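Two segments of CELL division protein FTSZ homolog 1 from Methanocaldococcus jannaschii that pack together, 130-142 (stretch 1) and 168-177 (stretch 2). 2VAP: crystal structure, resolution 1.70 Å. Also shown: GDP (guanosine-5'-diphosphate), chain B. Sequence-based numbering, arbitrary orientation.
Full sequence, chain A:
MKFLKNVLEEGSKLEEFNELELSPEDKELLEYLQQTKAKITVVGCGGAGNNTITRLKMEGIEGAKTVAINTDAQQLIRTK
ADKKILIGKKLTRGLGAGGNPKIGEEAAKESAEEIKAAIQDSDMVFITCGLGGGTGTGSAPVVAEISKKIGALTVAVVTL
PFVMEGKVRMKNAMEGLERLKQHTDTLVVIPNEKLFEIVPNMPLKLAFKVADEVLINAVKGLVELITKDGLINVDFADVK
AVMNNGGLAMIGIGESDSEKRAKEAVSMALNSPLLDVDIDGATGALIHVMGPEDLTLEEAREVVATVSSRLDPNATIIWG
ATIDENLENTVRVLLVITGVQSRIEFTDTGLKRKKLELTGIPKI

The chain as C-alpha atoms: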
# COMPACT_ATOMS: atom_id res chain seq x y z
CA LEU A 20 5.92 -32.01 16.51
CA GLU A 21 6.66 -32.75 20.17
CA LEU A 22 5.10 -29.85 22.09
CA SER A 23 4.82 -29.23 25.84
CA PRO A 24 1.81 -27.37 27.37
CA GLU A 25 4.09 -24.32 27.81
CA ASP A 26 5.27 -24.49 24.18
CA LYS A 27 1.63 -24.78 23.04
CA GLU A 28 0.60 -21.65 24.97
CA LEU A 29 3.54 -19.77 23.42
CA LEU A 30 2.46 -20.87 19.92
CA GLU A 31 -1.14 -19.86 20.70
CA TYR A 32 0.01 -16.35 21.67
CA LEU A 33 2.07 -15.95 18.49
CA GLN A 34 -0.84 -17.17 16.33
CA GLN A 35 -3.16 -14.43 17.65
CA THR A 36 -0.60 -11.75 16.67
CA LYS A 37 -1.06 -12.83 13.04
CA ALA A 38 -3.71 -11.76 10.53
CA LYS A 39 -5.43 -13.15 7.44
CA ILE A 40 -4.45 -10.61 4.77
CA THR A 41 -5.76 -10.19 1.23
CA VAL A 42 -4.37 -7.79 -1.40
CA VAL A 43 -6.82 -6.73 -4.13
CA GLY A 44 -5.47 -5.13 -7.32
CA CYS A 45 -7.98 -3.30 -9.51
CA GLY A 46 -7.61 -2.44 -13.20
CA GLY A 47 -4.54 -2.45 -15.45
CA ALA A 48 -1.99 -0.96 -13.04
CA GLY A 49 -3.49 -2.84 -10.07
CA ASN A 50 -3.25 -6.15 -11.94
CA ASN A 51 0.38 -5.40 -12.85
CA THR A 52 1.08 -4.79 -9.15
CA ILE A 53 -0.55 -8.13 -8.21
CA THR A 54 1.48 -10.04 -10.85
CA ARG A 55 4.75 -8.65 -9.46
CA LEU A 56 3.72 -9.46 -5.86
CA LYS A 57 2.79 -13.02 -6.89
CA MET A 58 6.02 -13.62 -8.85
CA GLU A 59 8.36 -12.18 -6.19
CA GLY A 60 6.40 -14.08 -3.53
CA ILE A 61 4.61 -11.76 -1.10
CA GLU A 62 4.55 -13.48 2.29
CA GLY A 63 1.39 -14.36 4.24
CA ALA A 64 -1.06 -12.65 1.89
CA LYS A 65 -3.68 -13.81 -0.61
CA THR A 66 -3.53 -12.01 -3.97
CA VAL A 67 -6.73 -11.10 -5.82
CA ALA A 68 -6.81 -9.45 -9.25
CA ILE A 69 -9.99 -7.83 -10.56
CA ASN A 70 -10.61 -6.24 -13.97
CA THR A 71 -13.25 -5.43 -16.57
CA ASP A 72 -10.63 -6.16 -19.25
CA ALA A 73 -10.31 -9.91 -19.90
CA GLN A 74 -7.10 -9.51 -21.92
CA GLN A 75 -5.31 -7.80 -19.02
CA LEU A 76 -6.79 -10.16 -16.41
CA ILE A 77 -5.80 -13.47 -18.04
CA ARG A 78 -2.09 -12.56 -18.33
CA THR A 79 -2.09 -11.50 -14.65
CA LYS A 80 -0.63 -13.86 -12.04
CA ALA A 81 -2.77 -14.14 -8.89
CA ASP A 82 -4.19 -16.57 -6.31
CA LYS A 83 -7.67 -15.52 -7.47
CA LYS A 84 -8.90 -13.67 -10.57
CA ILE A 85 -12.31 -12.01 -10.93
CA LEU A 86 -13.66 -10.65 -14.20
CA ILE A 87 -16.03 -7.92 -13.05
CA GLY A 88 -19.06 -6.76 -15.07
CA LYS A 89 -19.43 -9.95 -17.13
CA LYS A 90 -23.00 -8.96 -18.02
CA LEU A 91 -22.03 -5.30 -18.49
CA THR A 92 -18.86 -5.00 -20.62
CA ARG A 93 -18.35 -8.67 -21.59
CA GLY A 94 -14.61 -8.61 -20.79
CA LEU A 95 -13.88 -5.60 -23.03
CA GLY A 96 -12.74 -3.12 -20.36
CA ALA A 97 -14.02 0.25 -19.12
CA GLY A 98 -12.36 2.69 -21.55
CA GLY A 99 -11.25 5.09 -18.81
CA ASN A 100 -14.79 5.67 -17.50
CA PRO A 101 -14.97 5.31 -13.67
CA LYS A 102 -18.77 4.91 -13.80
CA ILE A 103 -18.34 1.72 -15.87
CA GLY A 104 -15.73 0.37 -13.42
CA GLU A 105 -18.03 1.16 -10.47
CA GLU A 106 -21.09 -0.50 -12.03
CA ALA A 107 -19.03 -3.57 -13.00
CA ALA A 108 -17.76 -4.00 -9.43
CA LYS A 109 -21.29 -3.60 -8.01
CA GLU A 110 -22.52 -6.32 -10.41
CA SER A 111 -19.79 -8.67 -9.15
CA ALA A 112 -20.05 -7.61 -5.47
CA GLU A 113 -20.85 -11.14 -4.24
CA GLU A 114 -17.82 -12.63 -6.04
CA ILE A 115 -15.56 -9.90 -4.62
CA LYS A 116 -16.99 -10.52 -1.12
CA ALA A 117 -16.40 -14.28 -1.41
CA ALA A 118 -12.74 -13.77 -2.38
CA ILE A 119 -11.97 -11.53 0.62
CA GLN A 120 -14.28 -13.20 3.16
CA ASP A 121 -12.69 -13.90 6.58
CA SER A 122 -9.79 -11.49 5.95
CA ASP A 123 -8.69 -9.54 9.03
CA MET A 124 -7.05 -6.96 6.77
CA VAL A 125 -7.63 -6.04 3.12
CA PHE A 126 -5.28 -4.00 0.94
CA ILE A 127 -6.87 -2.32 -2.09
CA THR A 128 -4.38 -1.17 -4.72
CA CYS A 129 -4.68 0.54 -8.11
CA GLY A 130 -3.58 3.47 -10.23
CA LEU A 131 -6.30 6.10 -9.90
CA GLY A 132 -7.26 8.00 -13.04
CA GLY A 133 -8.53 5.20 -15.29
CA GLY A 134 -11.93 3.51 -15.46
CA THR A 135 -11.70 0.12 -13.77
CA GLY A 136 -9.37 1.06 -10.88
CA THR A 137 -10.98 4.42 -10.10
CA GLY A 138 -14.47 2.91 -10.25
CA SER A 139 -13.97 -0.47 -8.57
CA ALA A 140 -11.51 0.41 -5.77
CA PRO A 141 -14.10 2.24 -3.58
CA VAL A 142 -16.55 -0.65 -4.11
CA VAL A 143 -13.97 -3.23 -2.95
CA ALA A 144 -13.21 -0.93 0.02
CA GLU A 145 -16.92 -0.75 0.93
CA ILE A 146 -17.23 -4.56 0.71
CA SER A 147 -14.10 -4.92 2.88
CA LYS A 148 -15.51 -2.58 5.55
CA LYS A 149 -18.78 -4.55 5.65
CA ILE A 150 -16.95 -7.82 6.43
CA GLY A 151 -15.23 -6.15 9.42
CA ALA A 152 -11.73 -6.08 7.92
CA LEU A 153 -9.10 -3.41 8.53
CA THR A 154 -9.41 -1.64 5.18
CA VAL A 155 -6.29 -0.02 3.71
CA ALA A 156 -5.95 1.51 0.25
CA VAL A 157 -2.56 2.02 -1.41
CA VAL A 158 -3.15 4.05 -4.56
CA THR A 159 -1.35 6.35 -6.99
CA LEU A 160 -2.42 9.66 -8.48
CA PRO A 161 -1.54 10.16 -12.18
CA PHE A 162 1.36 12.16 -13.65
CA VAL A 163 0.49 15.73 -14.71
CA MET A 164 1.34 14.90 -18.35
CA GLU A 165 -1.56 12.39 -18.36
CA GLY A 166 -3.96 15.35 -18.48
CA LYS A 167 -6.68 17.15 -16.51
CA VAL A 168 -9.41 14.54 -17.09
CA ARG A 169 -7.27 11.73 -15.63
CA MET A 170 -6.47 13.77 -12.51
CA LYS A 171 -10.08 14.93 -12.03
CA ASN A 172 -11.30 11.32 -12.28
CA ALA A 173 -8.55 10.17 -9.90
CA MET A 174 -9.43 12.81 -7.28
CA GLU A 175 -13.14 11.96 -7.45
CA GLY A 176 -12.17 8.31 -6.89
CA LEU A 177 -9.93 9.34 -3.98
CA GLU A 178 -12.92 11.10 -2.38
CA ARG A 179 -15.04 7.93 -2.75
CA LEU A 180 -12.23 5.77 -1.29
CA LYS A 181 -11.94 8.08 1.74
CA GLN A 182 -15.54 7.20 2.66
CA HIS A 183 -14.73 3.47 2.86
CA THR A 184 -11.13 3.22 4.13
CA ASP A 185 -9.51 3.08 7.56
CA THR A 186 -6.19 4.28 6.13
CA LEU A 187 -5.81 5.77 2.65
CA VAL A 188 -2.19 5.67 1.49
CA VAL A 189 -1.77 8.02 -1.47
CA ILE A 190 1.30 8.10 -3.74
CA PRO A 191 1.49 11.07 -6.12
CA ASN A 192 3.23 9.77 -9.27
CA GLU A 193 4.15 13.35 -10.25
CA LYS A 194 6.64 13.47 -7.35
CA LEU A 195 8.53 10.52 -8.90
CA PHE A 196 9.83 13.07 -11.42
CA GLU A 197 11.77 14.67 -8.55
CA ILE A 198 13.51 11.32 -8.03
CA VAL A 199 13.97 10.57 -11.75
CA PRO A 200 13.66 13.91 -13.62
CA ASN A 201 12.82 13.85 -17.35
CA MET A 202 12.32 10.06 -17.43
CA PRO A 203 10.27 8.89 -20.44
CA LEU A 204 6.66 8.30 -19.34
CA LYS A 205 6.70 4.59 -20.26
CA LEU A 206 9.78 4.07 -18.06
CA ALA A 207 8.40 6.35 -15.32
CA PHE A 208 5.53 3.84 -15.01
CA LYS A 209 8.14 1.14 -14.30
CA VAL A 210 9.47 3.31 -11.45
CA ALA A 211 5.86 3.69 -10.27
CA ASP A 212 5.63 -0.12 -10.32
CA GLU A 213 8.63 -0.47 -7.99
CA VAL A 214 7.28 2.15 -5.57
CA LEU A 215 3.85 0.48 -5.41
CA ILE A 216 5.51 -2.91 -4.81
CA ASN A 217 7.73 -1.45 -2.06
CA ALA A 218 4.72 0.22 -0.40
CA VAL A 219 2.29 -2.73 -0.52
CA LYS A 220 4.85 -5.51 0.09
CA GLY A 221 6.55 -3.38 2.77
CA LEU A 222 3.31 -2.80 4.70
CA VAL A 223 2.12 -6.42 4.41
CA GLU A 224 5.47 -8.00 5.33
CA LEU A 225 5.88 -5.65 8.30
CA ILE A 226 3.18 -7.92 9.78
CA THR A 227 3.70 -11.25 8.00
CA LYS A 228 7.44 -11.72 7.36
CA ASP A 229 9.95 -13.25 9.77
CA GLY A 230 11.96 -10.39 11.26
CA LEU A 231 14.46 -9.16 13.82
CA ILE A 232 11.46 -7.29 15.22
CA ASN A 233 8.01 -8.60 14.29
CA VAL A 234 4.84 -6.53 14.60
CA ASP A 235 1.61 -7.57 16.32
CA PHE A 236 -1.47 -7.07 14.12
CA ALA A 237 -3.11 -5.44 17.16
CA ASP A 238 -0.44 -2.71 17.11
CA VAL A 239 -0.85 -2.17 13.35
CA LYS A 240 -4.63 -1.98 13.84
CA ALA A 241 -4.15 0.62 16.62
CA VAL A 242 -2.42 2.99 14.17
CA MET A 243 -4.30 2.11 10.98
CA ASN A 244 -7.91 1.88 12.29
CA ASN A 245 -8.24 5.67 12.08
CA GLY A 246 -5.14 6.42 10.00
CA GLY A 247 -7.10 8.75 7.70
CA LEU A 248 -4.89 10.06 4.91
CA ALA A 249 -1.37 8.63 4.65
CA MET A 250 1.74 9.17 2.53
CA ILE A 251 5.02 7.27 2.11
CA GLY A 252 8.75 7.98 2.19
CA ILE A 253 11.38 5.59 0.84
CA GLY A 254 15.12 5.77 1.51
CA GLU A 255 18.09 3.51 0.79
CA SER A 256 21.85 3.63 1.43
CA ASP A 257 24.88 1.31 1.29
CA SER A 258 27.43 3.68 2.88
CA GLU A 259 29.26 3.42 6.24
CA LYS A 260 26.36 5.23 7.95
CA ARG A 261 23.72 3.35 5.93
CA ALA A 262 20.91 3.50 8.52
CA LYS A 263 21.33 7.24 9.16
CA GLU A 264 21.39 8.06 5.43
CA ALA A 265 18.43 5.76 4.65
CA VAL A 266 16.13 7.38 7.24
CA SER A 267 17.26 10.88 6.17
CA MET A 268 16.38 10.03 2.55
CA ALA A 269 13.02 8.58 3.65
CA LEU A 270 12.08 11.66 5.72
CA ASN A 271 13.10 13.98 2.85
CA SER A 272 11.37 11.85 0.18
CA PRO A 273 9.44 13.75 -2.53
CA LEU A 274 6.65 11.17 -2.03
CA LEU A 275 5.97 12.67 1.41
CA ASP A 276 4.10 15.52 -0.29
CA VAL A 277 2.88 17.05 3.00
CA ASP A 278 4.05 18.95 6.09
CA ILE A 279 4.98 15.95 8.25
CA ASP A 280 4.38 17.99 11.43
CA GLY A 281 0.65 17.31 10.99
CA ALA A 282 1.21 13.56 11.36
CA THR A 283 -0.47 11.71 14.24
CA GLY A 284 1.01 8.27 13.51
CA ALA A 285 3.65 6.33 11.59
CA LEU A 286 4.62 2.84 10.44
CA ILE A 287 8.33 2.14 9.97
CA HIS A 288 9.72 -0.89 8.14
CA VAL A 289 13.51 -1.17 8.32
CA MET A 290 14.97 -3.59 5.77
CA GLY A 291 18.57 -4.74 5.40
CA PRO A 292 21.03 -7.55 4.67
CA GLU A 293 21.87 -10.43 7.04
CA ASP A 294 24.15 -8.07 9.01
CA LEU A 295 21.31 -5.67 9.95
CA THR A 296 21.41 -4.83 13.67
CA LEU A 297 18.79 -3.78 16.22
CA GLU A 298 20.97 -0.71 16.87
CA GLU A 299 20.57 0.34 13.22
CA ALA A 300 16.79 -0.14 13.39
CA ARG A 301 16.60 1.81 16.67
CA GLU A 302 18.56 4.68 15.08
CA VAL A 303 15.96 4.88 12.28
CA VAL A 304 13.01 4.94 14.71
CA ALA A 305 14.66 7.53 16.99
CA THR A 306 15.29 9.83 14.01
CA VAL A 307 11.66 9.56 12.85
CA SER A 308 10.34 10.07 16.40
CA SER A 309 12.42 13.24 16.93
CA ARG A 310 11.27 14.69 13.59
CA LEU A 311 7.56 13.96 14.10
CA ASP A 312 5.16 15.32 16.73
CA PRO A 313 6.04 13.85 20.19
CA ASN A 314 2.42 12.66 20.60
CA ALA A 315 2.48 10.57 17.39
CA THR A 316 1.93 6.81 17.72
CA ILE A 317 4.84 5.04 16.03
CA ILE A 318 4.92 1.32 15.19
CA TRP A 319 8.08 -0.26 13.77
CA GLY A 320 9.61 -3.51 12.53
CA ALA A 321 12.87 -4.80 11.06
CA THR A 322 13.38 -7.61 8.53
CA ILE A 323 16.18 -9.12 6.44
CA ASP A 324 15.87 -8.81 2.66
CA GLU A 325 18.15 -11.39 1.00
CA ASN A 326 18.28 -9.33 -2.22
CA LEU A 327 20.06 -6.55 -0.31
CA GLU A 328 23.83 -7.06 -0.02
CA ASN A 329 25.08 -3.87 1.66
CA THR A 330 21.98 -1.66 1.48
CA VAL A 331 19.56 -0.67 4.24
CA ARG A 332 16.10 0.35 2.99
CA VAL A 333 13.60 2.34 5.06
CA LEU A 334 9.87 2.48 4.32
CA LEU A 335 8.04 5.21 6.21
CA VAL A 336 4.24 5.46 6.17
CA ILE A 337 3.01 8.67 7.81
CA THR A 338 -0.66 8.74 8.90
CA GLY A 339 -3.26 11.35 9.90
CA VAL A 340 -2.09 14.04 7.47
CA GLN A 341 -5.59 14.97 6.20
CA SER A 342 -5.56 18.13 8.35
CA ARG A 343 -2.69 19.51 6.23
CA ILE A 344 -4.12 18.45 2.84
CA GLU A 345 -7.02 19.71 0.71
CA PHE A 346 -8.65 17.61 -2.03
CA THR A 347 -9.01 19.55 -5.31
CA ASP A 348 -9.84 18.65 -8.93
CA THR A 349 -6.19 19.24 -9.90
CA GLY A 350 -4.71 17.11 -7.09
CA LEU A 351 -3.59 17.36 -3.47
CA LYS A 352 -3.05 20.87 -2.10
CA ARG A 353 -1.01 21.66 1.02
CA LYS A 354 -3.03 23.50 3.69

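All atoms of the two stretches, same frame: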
# COMPACT_ATOMS: atom_id res chain seq x y z
N GLY A 130 -3.92 2.14 -9.76
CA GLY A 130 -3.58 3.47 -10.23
C GLY A 130 -4.88 4.21 -10.47
O GLY A 130 -5.68 3.81 -11.31
N LEU A 131 -5.11 5.28 -9.71
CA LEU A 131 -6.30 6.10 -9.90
C LEU A 131 -6.15 6.96 -11.14
O LEU A 131 -5.05 7.39 -11.47
CB LEU A 131 -6.59 6.96 -8.66
CG LEU A 131 -7.02 6.27 -7.37
CD1 LEU A 131 -7.05 7.28 -6.23
CD2 LEU A 131 -8.37 5.58 -7.50
N GLY A 132 -7.27 7.20 -11.82
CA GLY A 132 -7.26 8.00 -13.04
C GLY A 132 -7.92 7.32 -14.23
O GLY A 132 -8.43 7.99 -15.13
N GLY A 133 -7.91 5.99 -14.22
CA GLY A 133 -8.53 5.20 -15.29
C GLY A 133 -10.00 4.94 -15.02
O GLY A 133 -10.65 5.69 -14.29
N GLY A 134 -10.52 3.87 -15.61
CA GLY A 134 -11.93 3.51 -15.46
C GLY A 134 -12.17 2.42 -14.43
O GLY A 134 -12.93 2.61 -13.48
N THR A 135 -11.50 1.29 -14.62
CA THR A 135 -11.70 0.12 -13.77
C THR A 135 -11.21 0.36 -12.34
O THR A 135 -11.97 0.18 -11.39
CB THR A 135 -11.02 -1.14 -14.36
OG1 THR A 135 -11.49 -1.34 -15.70
CG2 THR A 135 -11.34 -2.38 -13.54
N GLY A 136 -9.96 0.79 -12.19
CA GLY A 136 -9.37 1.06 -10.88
C GLY A 136 -10.14 2.12 -10.11
O GLY A 136 -10.60 1.87 -9.00
N THR A 137 -10.28 3.29 -10.71
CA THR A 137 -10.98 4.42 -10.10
C THR A 137 -12.40 4.06 -9.68
O THR A 137 -12.86 4.47 -8.61
CB THR A 137 -11.03 5.64 -11.05
OG1 THR A 137 -9.74 5.83 -11.66
CG2 THR A 137 -11.41 6.90 -10.30
N GLY A 138 -13.09 3.29 -10.51
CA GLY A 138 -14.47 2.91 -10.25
C GLY A 138 -14.63 1.78 -9.25
O GLY A 138 -15.49 1.86 -8.37
N SER A 139 -13.81 0.75 -9.37
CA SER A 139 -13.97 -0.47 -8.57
C SER A 139 -13.34 -0.41 -7.18
O SER A 139 -13.84 -1.03 -6.24
CB SER A 139 -13.46 -1.70 -9.33
OG SER A 139 -12.05 -1.64 -9.49
N ALA A 140 -12.23 0.32 -7.05
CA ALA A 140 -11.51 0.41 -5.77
C ALA A 140 -12.38 0.80 -4.57
O ALA A 140 -12.33 0.12 -3.54
CB ALA A 140 -10.28 1.33 -5.89
N PRO A 141 -13.20 1.88 -4.69
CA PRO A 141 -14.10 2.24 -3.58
C PRO A 141 -15.16 1.18 -3.28
O PRO A 141 -15.58 1.06 -2.13
CB PRO A 141 -14.76 3.53 -4.08
CG PRO A 141 -13.85 4.06 -5.13
CD PRO A 141 -13.32 2.84 -5.80
N VAL A 142 -15.58 0.43 -4.30
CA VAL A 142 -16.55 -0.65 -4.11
C VAL A 142 -15.93 -1.80 -3.31
O VAL A 142 -16.54 -2.31 -2.37
CB VAL A 142 -17.13 -1.16 -5.45
CG1 VAL A 142 -18.14 -2.29 -5.22
CG2 VAL A 142 -17.79 -0.02 -6.22
N VAL A 168 -8.31 15.50 -17.24
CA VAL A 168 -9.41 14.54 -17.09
C VAL A 168 -9.01 13.37 -16.19
O VAL A 168 -9.75 12.99 -15.28
CB VAL A 168 -9.93 14.03 -18.47
CG1 VAL A 168 -10.94 12.90 -18.30
CG2 VAL A 168 -10.55 15.17 -19.27
N ARG A 169 -7.82 12.82 -16.43
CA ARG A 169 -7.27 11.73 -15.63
C ARG A 169 -7.15 12.10 -14.15
O ARG A 169 -7.53 11.32 -13.28
CB ARG A 169 -5.91 11.28 -16.18
CG ARG A 169 -5.99 10.42 -17.44
CD ARG A 169 -5.95 8.93 -17.11
NE ARG A 169 -6.44 8.11 -18.22
CZ ARG A 169 -6.36 6.78 -18.27
NH1 ARG A 169 -5.81 6.10 -17.28
NH2 ARG A 169 -6.84 6.14 -19.32
N MET A 170 -6.63 13.30 -13.88
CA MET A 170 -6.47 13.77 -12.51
C MET A 170 -7.81 14.04 -11.82
O MET A 170 -7.99 13.67 -10.66
CB MET A 170 -5.57 15.02 -12.46
CG MET A 170 -5.28 15.54 -11.04
SD MET A 170 -4.49 14.34 -9.94
CE MET A 170 -2.80 14.43 -10.51
N LYS A 171 -8.74 14.66 -12.55
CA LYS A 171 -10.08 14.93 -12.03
C LYS A 171 -10.79 13.63 -11.65
O LYS A 171 -11.35 13.52 -10.55
CB LYS A 171 -10.92 15.72 -13.04
CG LYS A 171 -12.28 16.17 -12.52
CD LYS A 171 -13.09 16.87 -13.60
CE LYS A 171 -14.49 17.23 -13.12
NZ LYS A 171 -14.48 18.31 -12.09
N ASN A 172 -10.75 12.65 -12.55
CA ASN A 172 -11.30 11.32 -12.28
C ASN A 172 -10.64 10.66 -11.07
O ASN A 172 -11.33 10.10 -10.22
CB ASN A 172 -11.20 10.42 -13.52
CG ASN A 172 -12.21 10.78 -14.61
OD1 ASN A 172 -12.09 10.35 -15.75
ND2 ASN A 172 -13.22 11.57 -14.25
N ALA A 173 -9.32 10.74 -11.01
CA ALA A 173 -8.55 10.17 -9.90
C ALA A 173 -8.94 10.77 -8.55
O ALA A 173 -9.09 10.05 -7.56
CB ALA A 173 -7.06 10.37 -10.13
N MET A 174 -9.11 12.09 -8.52
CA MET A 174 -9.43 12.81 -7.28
C MET A 174 -10.86 12.56 -6.82
O MET A 174 -11.14 12.55 -5.62
CB MET A 174 -9.16 14.31 -7.44
CG MET A 174 -7.68 14.67 -7.51
SD MET A 174 -6.71 14.09 -6.09
CE MET A 174 -7.46 15.01 -4.74
N GLU A 175 -11.77 12.35 -7.77
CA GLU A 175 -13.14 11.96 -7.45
C GLU A 175 -13.17 10.55 -6.86
O GLU A 175 -13.92 10.28 -5.93
CB GLU A 175 -14.05 12.05 -8.69
CG GLU A 175 -14.39 13.47 -9.10
CD GLU A 175 -15.27 13.55 -10.35
OE1 GLU A 175 -15.46 12.52 -11.03
OE2 GLU A 175 -15.77 14.66 -10.64
N GLY A 176 -12.33 9.67 -7.41
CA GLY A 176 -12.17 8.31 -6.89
C GLY A 176 -11.53 8.29 -5.51
O GLY A 176 -11.88 7.45 -4.68
N LEU A 177 -10.60 9.21 -5.28
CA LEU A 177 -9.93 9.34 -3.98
C LEU A 177 -10.92 9.77 -2.90
O LEU A 177 -10.84 9.32 -1.76
CB LEU A 177 -8.77 10.33 -4.08
CG LEU A 177 -7.72 10.36 -2.96
CD1 LEU A 177 -6.88 9.09 -2.94
CD2 LEU A 177 -6.82 11.58 -3.13
PB GDP B . -7.78 1.17 -15.63
O1B GDP B . -9.00 1.64 -16.38
O2B GDP B . -7.43 -0.23 -16.07
O3B GDP B . -8.07 1.19 -14.15
O3A GDP B . -6.57 2.18 -15.96
PA GDP B . -5.02 1.84 -15.73
O1A GDP B . -4.80 0.97 -14.51
O2A GDP B . -4.40 1.22 -16.96
O5' GDP B . -4.38 3.29 -15.48
C5' GDP B . -4.87 4.11 -14.42
C4' GDP B . -3.73 4.97 -13.89
O4' GDP B . -2.66 4.13 -13.44
C3' GDP B . -3.15 5.87 -14.97
O3' GDP B . -3.77 7.16 -14.96
C2' GDP B . -1.67 5.92 -14.65
O2' GDP B . -1.39 7.02 -13.78
C1' GDP B . -1.40 4.63 -13.89
N9 GDP B . -0.73 3.62 -14.75
C8 GDP B . -0.99 3.31 -16.03
N7 GDP B . -0.17 2.32 -16.48
C5 GDP B . 0.64 1.97 -15.46
C6 GDP B . 1.73 1.00 -15.23
O6 GDP B . 2.11 0.23 -16.14
N1 GDP B . 2.31 0.97 -14.01
C2 GDP B . 1.92 1.78 -13.01
N2 GDP B . 2.54 1.69 -11.81
N3 GDP B . 0.92 2.69 -13.15
C4 GDP B . 0.26 2.83 -14.32

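Gly132 and Leu131 carry the largest shares of this contact, 68 and 66 Å² of covered surface, and no hydrogen bond crosses it; packing does the work. At Gly132 the backbone lies directly against the helix of stretch 2. Its CA is 4.0 Å from the CA of Ala173, its N is 3.6 Å from Ala173 CB, and its CA makes a CA-H...O contact with Arg169 O at 3.3 Å, with 134° at the hydrogen. Phi/psi of 127/-27 by itself calls for glycine, since a CB would be jammed against the preceding carbonyl; it would also clash with O3' of GDP.

Leu131 points toward the helix. Its CB meets Ala173 CB at 3.7 Å, and its CD1 meets Leu177 CD1 at 3.8 Å, one turn further on.

Gly176 adds 48 Å². The two helices run nearly parallel (3°), with axes 9.0 Å apart, and here Thr137 CG2 sits 3.8 Å from Gly176 CA and 3.2 Å from Asn172 O. An ideal CB on Gly176 would fall 2.5 Å from Thr137 CG2, a clash. Thr137 OG1 is engaged within its own stretch, accepting from Gly132 N (2.8 Å) and donating to Gly133 O (2.8 Å).

Arg169 lays one guanidinium face over Gly133 CA, 3.5 Å from its NH1, which also makes a weak hydrogen bond to GDP O3' (3.3 Å).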